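Side-chain contacts in bromo domain-containing protein (Trypanosoma brucei brucei, PDB 5KO4), which is of unknown function but carries a bromodomain, a module that probably recognises acetylated lysines: residues I95-E98 / D99-T103; A52-R56 / Y57-S61; N75-Y79 / N80-S84. All coordinates share one frame; numbering follows the deposited sequence.

Contact 1. Residues I95-E98 / D99-T103; sequences IAME and DLFVT
The phenyl ring of F101 lies back along its own helix with one face against the backbone one turn earlier. The carbonyl oxygen M97 O stands 3.1 Å above the plane of the F101 ring, displaced from the centre toward the rim, and E98 N lies over the same face. The first torsion of F101, with CG opposite its carbonyl carbon and beside its N (chi1 -58°), brings the ring over this carbonyl. The E98 side chain runs at a slant to the ring, its carboxylate plane turned 87° from that of F101. E98 OE2 comes within 3.5 Å of F101 CE2, and E98 OE1 within 3.6 Å of F101 CD2. The same OE2 is also in a salt bridge with R70 NE on helix 62-80.

M97 runs beside F101 in the same direction, and its CB touches F101 CZ at 3.7 Å. In the conformer described, one of two, the sulfur M97 SD lies 5.3 Å from the centroid of the F101 ring in an oblique Met-aromatic contact. M97 O also takes the main-chain hydrogen bond from F101 N at 2.8 Å, so one carbonyl serves the helix and abuts the aromatic face. On the exposed flank, the D99 carboxylate lies alongside I95, with OD2 3.8 Å from I95 CG2. Further on, T103 OG1 donates to D99 O at 2.7 Å, returning the hydroxyl to the main chain one turn back.

M97 packs on V18 of helix 8-21 and on M69 and V73 of helix 62-80, L100 on I14, and F101 on I14 and I66. Residues spaced three and four apart that meet two neighbouring helices from the inward face of a third are characteristic of a helical bundle, here the last helix of the bromodomain fold.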
# COMPACT_ATOMS: atom_id res chain seq x y z
N ILE A 95 -14.23 10.90 -7.03
CA ILE A 95 -14.98 12.14 -7.11
C ILE A 95 -14.55 12.90 -8.34
O ILE A 95 -15.40 13.36 -9.10
CB ILE A 95 -14.78 12.97 -5.81
CG1 ILE A 95 -15.52 12.31 -4.65
CG2 ILE A 95 -15.26 14.41 -6.01
CD1 ILE A 95 -15.12 12.77 -3.33
N ALA A 96 -13.24 13.01 -8.57
CA ALA A 96 -12.74 13.71 -9.74
C ALA A 96 -13.17 13.07 -11.02
O ALA A 96 -13.67 13.76 -11.90
CB ALA A 96 -11.23 13.78 -9.70
N MET A 97 -12.95 11.78 -11.19
CA MET A 97 -13.30 11.19 -12.47
C MET A 97 -14.84 11.21 -12.70
O MET A 97 -15.26 11.51 -13.81
CB MET A 97 -12.71 9.79 -12.62
CG MET A 97 -13.31 8.77 -11.73
SD MET A 97 -12.25 7.32 -11.54
CE MET A 97 -13.41 6.20 -10.99
N GLU A 98 -15.67 11.05 -11.65
CA GLU A 98 -17.13 11.14 -11.84
C GLU A 98 -17.56 12.57 -12.23
O GLU A 98 -18.41 12.75 -13.10
CB GLU A 98 -17.89 10.68 -10.59
CG GLU A 98 -17.73 9.20 -10.27
CD GLU A 98 -18.19 8.23 -11.35
OE1 GLU A 98 -19.15 8.55 -12.08
OE2 GLU A 98 -17.59 7.13 -11.44
N ASP A 99 -16.89 13.59 -11.67
CA ASP A 99 -17.18 14.98 -12.05
C ASP A 99 -16.85 15.24 -13.51
O ASP A 99 -17.46 16.12 -14.13
CB ASP A 99 -16.35 15.96 -11.20
CG ASP A 99 -16.73 16.08 -9.74
OD1 ASP A 99 -17.83 15.60 -9.36
OD2 ASP A 99 -15.92 16.64 -8.97
N LEU A 100 -15.82 14.57 -14.03
CA LEU A 100 -15.39 14.75 -15.41
C LEU A 100 -16.19 13.87 -16.38
O LEU A 100 -16.50 14.34 -17.46
CB LEU A 100 -13.90 14.45 -15.54
CG LEU A 100 -12.99 15.35 -14.71
CD1 LEU A 100 -11.54 14.91 -14.81
CD2 LEU A 100 -13.13 16.80 -15.11
N PHE A 101 -16.59 12.64 -15.98
CA PHE A 101 -17.38 11.79 -16.90
C PHE A 101 -18.67 12.48 -17.29
O PHE A 101 -19.08 12.37 -18.45
CB PHE A 101 -17.74 10.45 -16.29
CG PHE A 101 -16.64 9.54 -15.82
CD1 PHE A 101 -15.41 9.51 -16.48
CD2 PHE A 101 -16.86 8.63 -14.81
CE1 PHE A 101 -14.40 8.64 -16.05
CE2 PHE A 101 -15.87 7.73 -14.43
CZ PHE A 101 -14.65 7.75 -15.05
N VAL A 102 -19.38 13.06 -16.32
CA VAL A 102 -20.68 13.72 -16.58
C VAL A 102 -20.51 14.85 -17.57
O VAL A 102 -21.33 15.01 -18.46
CB VAL A 102 -21.36 14.27 -15.28
CG1 VAL A 102 -21.87 13.15 -14.41
CG2 VAL A 102 -20.43 15.20 -14.50
N THR A 103 -19.45 15.64 -17.39
CA THR A 103 -19.16 16.83 -18.17
C THR A 103 -18.58 16.51 -19.56
O THR A 103 -18.93 17.20 -20.52
CB THR A 103 -18.17 17.69 -17.38
OG1 THR A 103 -18.55 17.68 -16.00
CG2 THR A 103 -18.10 19.11 -17.89

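Contact 2. Residues A52-R56 / Y57-S61; sequences ARLTR and YEYTS
R53, L54 and R56 at the end of helix 47-55 meet Y57, E58 and Y59 just past the point where the helix stops. The main-chain bonds form a Schellman motif. E58 N donates to R53 O at 2.9 Å, nearly straight (169°), and Y57 N donates to L54 O at 3.2 Å. The second donor stands above the L54 carbonyl plane, far from a lone-pair direction. Y57 is the C-prime residue, and its positive phi of 53° reverses the chain so that these two amides turn back to carbonyls of the last helical turn.

Charge adds to the turn through R53. E58 has CG beside its N and opposite the carbonyl carbon (chi1 -66°), and the extended chain beyond it runs back alongside the helix end, carrying the carboxylate to the arginine. E58 OE1 lies 3.6 Å from R53 NE, but well out of the guanidinium plane, so this salt bridge is one of charge attraction without a directed N-H. E58 OE1 is also 3.4 Å from R53 CG. R56 lies side by side with E58 and makes a carbon contact, its CD 3.5 Å from E58 OE2.

The apolar part is made by the Y59 ring, which R53 crosses at about a right angle. R53 CB meets Y59 CE2 at 3.5 Å. L54 adds its CD2, 3.8 Å from Y59 CD2. Thus the aliphatic stem of the arginine and a leucine methyl both touch the tyrosine ring obliquely.

The polar ends of R53 and Y59 meet at D68 on helix 62-80: NH1 forms a salt bridge and OH a hydrogen bond, both with OD2. L54 packs against Y8, C11 and L15 of helix 8-21, and Y8 OH bonds Y59 O, so the turn out of helix 47-55 is tied to two flanking helices.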
# COMPACT_ATOMS: atom_id res chain seq x y z
N ALA A 52 -2.40 1.41 -21.15
CA ALA A 52 -2.04 0.46 -22.22
C ALA A 52 -3.27 0.08 -23.05
O ALA A 52 -3.19 -0.05 -24.27
CB ALA A 52 -1.41 -0.79 -21.62
N ARG A 53 -4.43 -0.05 -22.41
CA ARG A 53 -5.66 -0.37 -23.11
C ARG A 53 -6.09 0.78 -24.01
O ARG A 53 -6.60 0.52 -25.10
CB ARG A 53 -6.76 -0.73 -22.11
CG ARG A 53 -6.46 -2.07 -21.48
CD ARG A 53 -7.45 -2.52 -20.46
NE ARG A 53 -7.16 -3.91 -20.10
CZ ARG A 53 -7.90 -4.65 -19.29
NH1 ARG A 53 -9.01 -4.15 -18.74
NH2 ARG A 53 -7.58 -5.92 -19.06
N LEU A 54 -5.88 2.05 -23.59
CA LEU A 54 -6.18 3.19 -24.46
C LEU A 54 -5.27 3.15 -25.68
O LEU A 54 -5.74 3.30 -26.81
CB LEU A 54 -5.98 4.53 -23.74
CG LEU A 54 -7.09 4.97 -22.81
CD1 LEU A 54 -6.64 6.17 -22.00
CD2 LEU A 54 -8.33 5.36 -23.58
N THR A 55 -3.97 2.92 -25.46
CA THR A 55 -3.00 2.83 -26.54
C THR A 55 -3.35 1.70 -27.51
O THR A 55 -3.24 1.87 -28.72
CB THR A 55 -1.60 2.62 -25.96
OG1 THR A 55 -1.30 3.73 -25.11
CG2 THR A 55 -0.51 2.51 -27.05
N ARG A 56 -3.83 0.57 -27.00
CA ARG A 56 -4.12 -0.58 -27.83
C ARG A 56 -5.57 -0.59 -28.39
O ARG A 56 -5.99 -1.60 -28.98
CB ARG A 56 -3.87 -1.85 -27.03
CG ARG A 56 -2.41 -2.02 -26.68
CD ARG A 56 -2.26 -3.17 -25.72
NE ARG A 56 -0.87 -3.45 -25.39
CZ ARG A 56 -0.03 -4.12 -26.17
NH1 ARG A 56 -0.42 -4.54 -27.37
NH2 ARG A 56 1.21 -4.36 -25.77
N TYR A 57 -6.29 0.54 -28.26
CA TYR A 57 -7.68 0.69 -28.72
C TYR A 57 -8.61 -0.40 -28.18
O TYR A 57 -9.53 -0.82 -28.88
CB TYR A 57 -7.77 0.67 -30.26
CG TYR A 57 -7.17 1.84 -30.98
CD1 TYR A 57 -7.57 3.14 -30.68
CD2 TYR A 57 -6.39 1.66 -32.11
CE1 TYR A 57 -7.10 4.23 -31.41
CE2 TYR A 57 -5.95 2.73 -32.87
CZ TYR A 57 -6.30 4.01 -32.52
OH TYR A 57 -5.86 5.06 -33.27
N GLU A 58 -8.40 -0.84 -26.93
CA GLU A 58 -9.22 -1.93 -26.39
C GLU A 58 -10.61 -1.41 -25.95
O GLU A 58 -11.50 -2.22 -25.70
CB GLU A 58 -8.50 -2.62 -25.24
CG GLU A 58 -7.23 -3.36 -25.64
CD GLU A 58 -6.60 -4.17 -24.51
OE1 GLU A 58 -7.36 -4.56 -23.61
OE2 GLU A 58 -5.36 -4.30 -24.47
N TYR A 59 -10.81 -0.09 -25.85
CA TYR A 59 -12.09 0.50 -25.49
C TYR A 59 -12.85 0.87 -26.75
O TYR A 59 -12.32 1.57 -27.62
CB TYR A 59 -11.86 1.73 -24.61
CG TYR A 59 -11.17 1.38 -23.32
CD1 TYR A 59 -11.74 0.50 -22.42
CD2 TYR A 59 -9.96 1.97 -22.97
CE1 TYR A 59 -11.09 0.14 -21.24
CE2 TYR A 59 -9.29 1.63 -21.80
CZ TYR A 59 -9.86 0.71 -20.94
OH TYR A 59 -9.23 0.39 -19.76
N THR A 60 -14.07 0.36 -26.89
CA THR A 60 -14.89 0.67 -28.06
C THR A 60 -16.02 1.61 -27.71
O THR A 60 -16.74 2.04 -28.59
CB THR A 60 -15.43 -0.61 -28.69
OG1 THR A 60 -16.35 -1.22 -27.79
CG2 THR A 60 -14.33 -1.58 -29.06
N SER A 61 -16.14 1.97 -26.43
CA SER A 61 -17.12 2.94 -25.99
C SER A 61 -16.65 3.53 -24.69
O SER A 61 -15.83 2.94 -23.98
CB SER A 61 -18.47 2.26 -25.79
OG SER A 61 -18.48 1.54 -24.58

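Contact 3. Residues N75-Y79 / N80-S84; sequences NCYDY and NREES
N80 closes helix 62-80 by giving two N-H groups to the same acceptor, C76 O. The backbone amide N80 N reaches it at 2.9 Å and the side-chain ND2 at 3.2 Å, the latter less straight (138°) and tilted out of the amide plane. With CG opposite its carbonyl carbon (chi1 -60°), the amide folds back toward the preceding turn, where N80 ND2 also lies 3.5 Å from C76 SG. At the other end of the amide, N80 OD1 comes 3.5 Å from Y79 CD2 at the rim of the ring, the two planes almost perpendicular (87°).

N80, after Y79, corresponds to the asparagine of the bromodomain fold that contacts the acetyl group in acetyl-lysine-binding relatives, so a pocket probably lies here.

On the exposed flank, E82 OE2 comes 3.6 Å from Y77 CB, the two side chains meeting at a slant. Its negative charge is near that of D78, and a single water mediates, donating to D78 OD1 and to E82 OE2, each at 2.7 Å. D78 OD1 also accepts from Q74, while E82 OE1 forms a salt bridge with R91. The two tyrosine hydroxyls bond further away: Y77 OH to E94 and Y79 OH to P35 O. From the second subunit, R81 NH1 donates to E83 O.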
# COMPACT_ATOMS: atom_id res chain seq x y z
N ASN A 75 -11.78 -1.64 -6.12
CA ASN A 75 -10.85 -2.64 -5.60
C ASN A 75 -10.13 -2.11 -4.37
O ASN A 75 -9.92 -2.85 -3.41
CB ASN A 75 -9.83 -3.04 -6.66
CG ASN A 75 -10.38 -3.95 -7.71
OD1 ASN A 75 -11.46 -4.54 -7.56
ND2 ASN A 75 -9.63 -4.12 -8.79
N CYS A 76 -9.80 -0.83 -4.36
CA CYS A 76 -9.19 -0.23 -3.19
C CYS A 76 -10.13 -0.33 -1.99
O CYS A 76 -9.71 -0.72 -0.90
CB CYS A 76 -8.83 1.22 -3.45
SG CYS A 76 -8.16 2.09 -2.01
N TYR A 77 -11.41 -0.01 -2.19
CA TYR A 77 -12.35 -0.07 -1.07
C TYR A 77 -12.48 -1.48 -0.58
O TYR A 77 -12.55 -1.70 0.63
CB TYR A 77 -13.72 0.49 -1.45
CG TYR A 77 -13.71 1.86 -2.11
CD1 TYR A 77 -12.70 2.78 -1.84
CD2 TYR A 77 -14.65 2.19 -3.08
CE1 TYR A 77 -12.65 4.01 -2.51
CE2 TYR A 77 -14.60 3.41 -3.75
CZ TYR A 77 -13.57 4.30 -3.49
OH TYR A 77 -13.49 5.50 -4.17
N ASP A 78 -12.51 -2.45 -1.47
CA ASP A 78 -12.72 -3.84 -1.07
C ASP A 78 -11.49 -4.40 -0.35
O ASP A 78 -11.65 -5.15 0.60
CB ASP A 78 -13.06 -4.69 -2.29
CG ASP A 78 -14.40 -4.32 -2.93
OD1 ASP A 78 -15.11 -3.45 -2.36
OD2 ASP A 78 -14.70 -4.84 -4.01
N TYR A 79 -10.29 -4.05 -0.78
CA TYR A 79 -9.07 -4.59 -0.18
C TYR A 79 -8.74 -3.88 1.14
O TYR A 79 -8.43 -4.54 2.14
CB TYR A 79 -7.91 -4.45 -1.17
CG TYR A 79 -6.61 -5.05 -0.68
CD1 TYR A 79 -6.40 -6.42 -0.74
CD2 TYR A 79 -5.58 -4.24 -0.22
CE1 TYR A 79 -5.19 -6.97 -0.34
CE2 TYR A 79 -4.40 -4.79 0.25
CZ TYR A 79 -4.18 -6.15 0.16
OH TYR A 79 -2.99 -6.65 0.60
N ASN A 80 -8.76 -2.55 1.15
CA ASN A 80 -8.37 -1.77 2.32
C ASN A 80 -9.53 -1.42 3.26
O ASN A 80 -9.30 -0.91 4.35
CB ASN A 80 -7.74 -0.47 1.85
CG ASN A 80 -6.51 -0.72 1.02
OD1 ASN A 80 -5.50 -1.18 1.52
ND2 ASN A 80 -6.59 -0.48 -0.30
N ARG A 81 -10.77 -1.71 2.82
CA ARG A 81 -12.03 -1.32 3.46
C ARG A 81 -12.36 0.10 3.05
O ARG A 81 -11.48 0.89 2.70
CB ARG A 81 -12.06 -1.48 4.98
CG ARG A 81 -11.67 -2.89 5.47
CD ARG A 81 -12.57 -4.01 4.96
NE ARG A 81 -13.90 -3.92 5.56
CZ ARG A 81 -14.75 -4.93 5.71
NH1 ARG A 81 -14.42 -6.16 5.29
NH2 ARG A 81 -15.93 -4.74 6.29
N GLU A 82 -13.65 0.42 3.06
CA GLU A 82 -14.17 1.68 2.56
C GLU A 82 -13.66 2.85 3.34
O GLU A 82 -13.25 3.84 2.75
CB GLU A 82 -15.70 1.68 2.61
CG GLU A 82 -16.35 0.61 1.75
CD GLU A 82 -16.85 1.04 0.39
OE1 GLU A 82 -16.98 2.26 0.14
OE2 GLU A 82 -17.16 0.14 -0.42
N GLU A 83 -13.74 2.77 4.67
CA GLU A 83 -13.25 3.83 5.54
C GLU A 83 -11.84 3.47 5.94
O GLU A 83 -11.62 2.69 6.88
CB GLU A 83 -14.13 4.00 6.76
CG GLU A 83 -15.51 4.54 6.44
CD GLU A 83 -16.25 4.98 7.68
OE1 GLU A 83 -16.75 4.10 8.42
OE2 GLU A 83 -16.20 6.19 8.00
N SER A 84 -10.87 3.99 5.19
CA SER A 84 -9.45 3.75 5.47
C SER A 84 -8.61 4.82 4.79
O SER A 84 -9.06 5.41 3.81
CB SER A 84 -9.03 2.38 4.95
OG SER A 84 -8.98 2.36 3.54
O HOH W 1 -16.32 -2.46 -0.12

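How the contacts relate
The three contacts follow one another along a single bromodomain: contact 2 first, at the end of helix 47-55 and the loop after it, then contact 3, where helix 62-80 ends, and last contact 1 on helix 85-104. Contacts 2 and 3 lie on opposite sides of the chain's centre, their centres about 27 Å apart, whereas contact 1 is about 20 Å from contact 2 and 21 Å from contact 3, centre to centre. None touches another. Contacts 2 and 3 form at helix ends, whereas contact 1 lies within a helix. Helix 62-80 carries contact 3 and receives side chains from contacts 1 and 2, linking the probable pocket end to the remote end of the bundle.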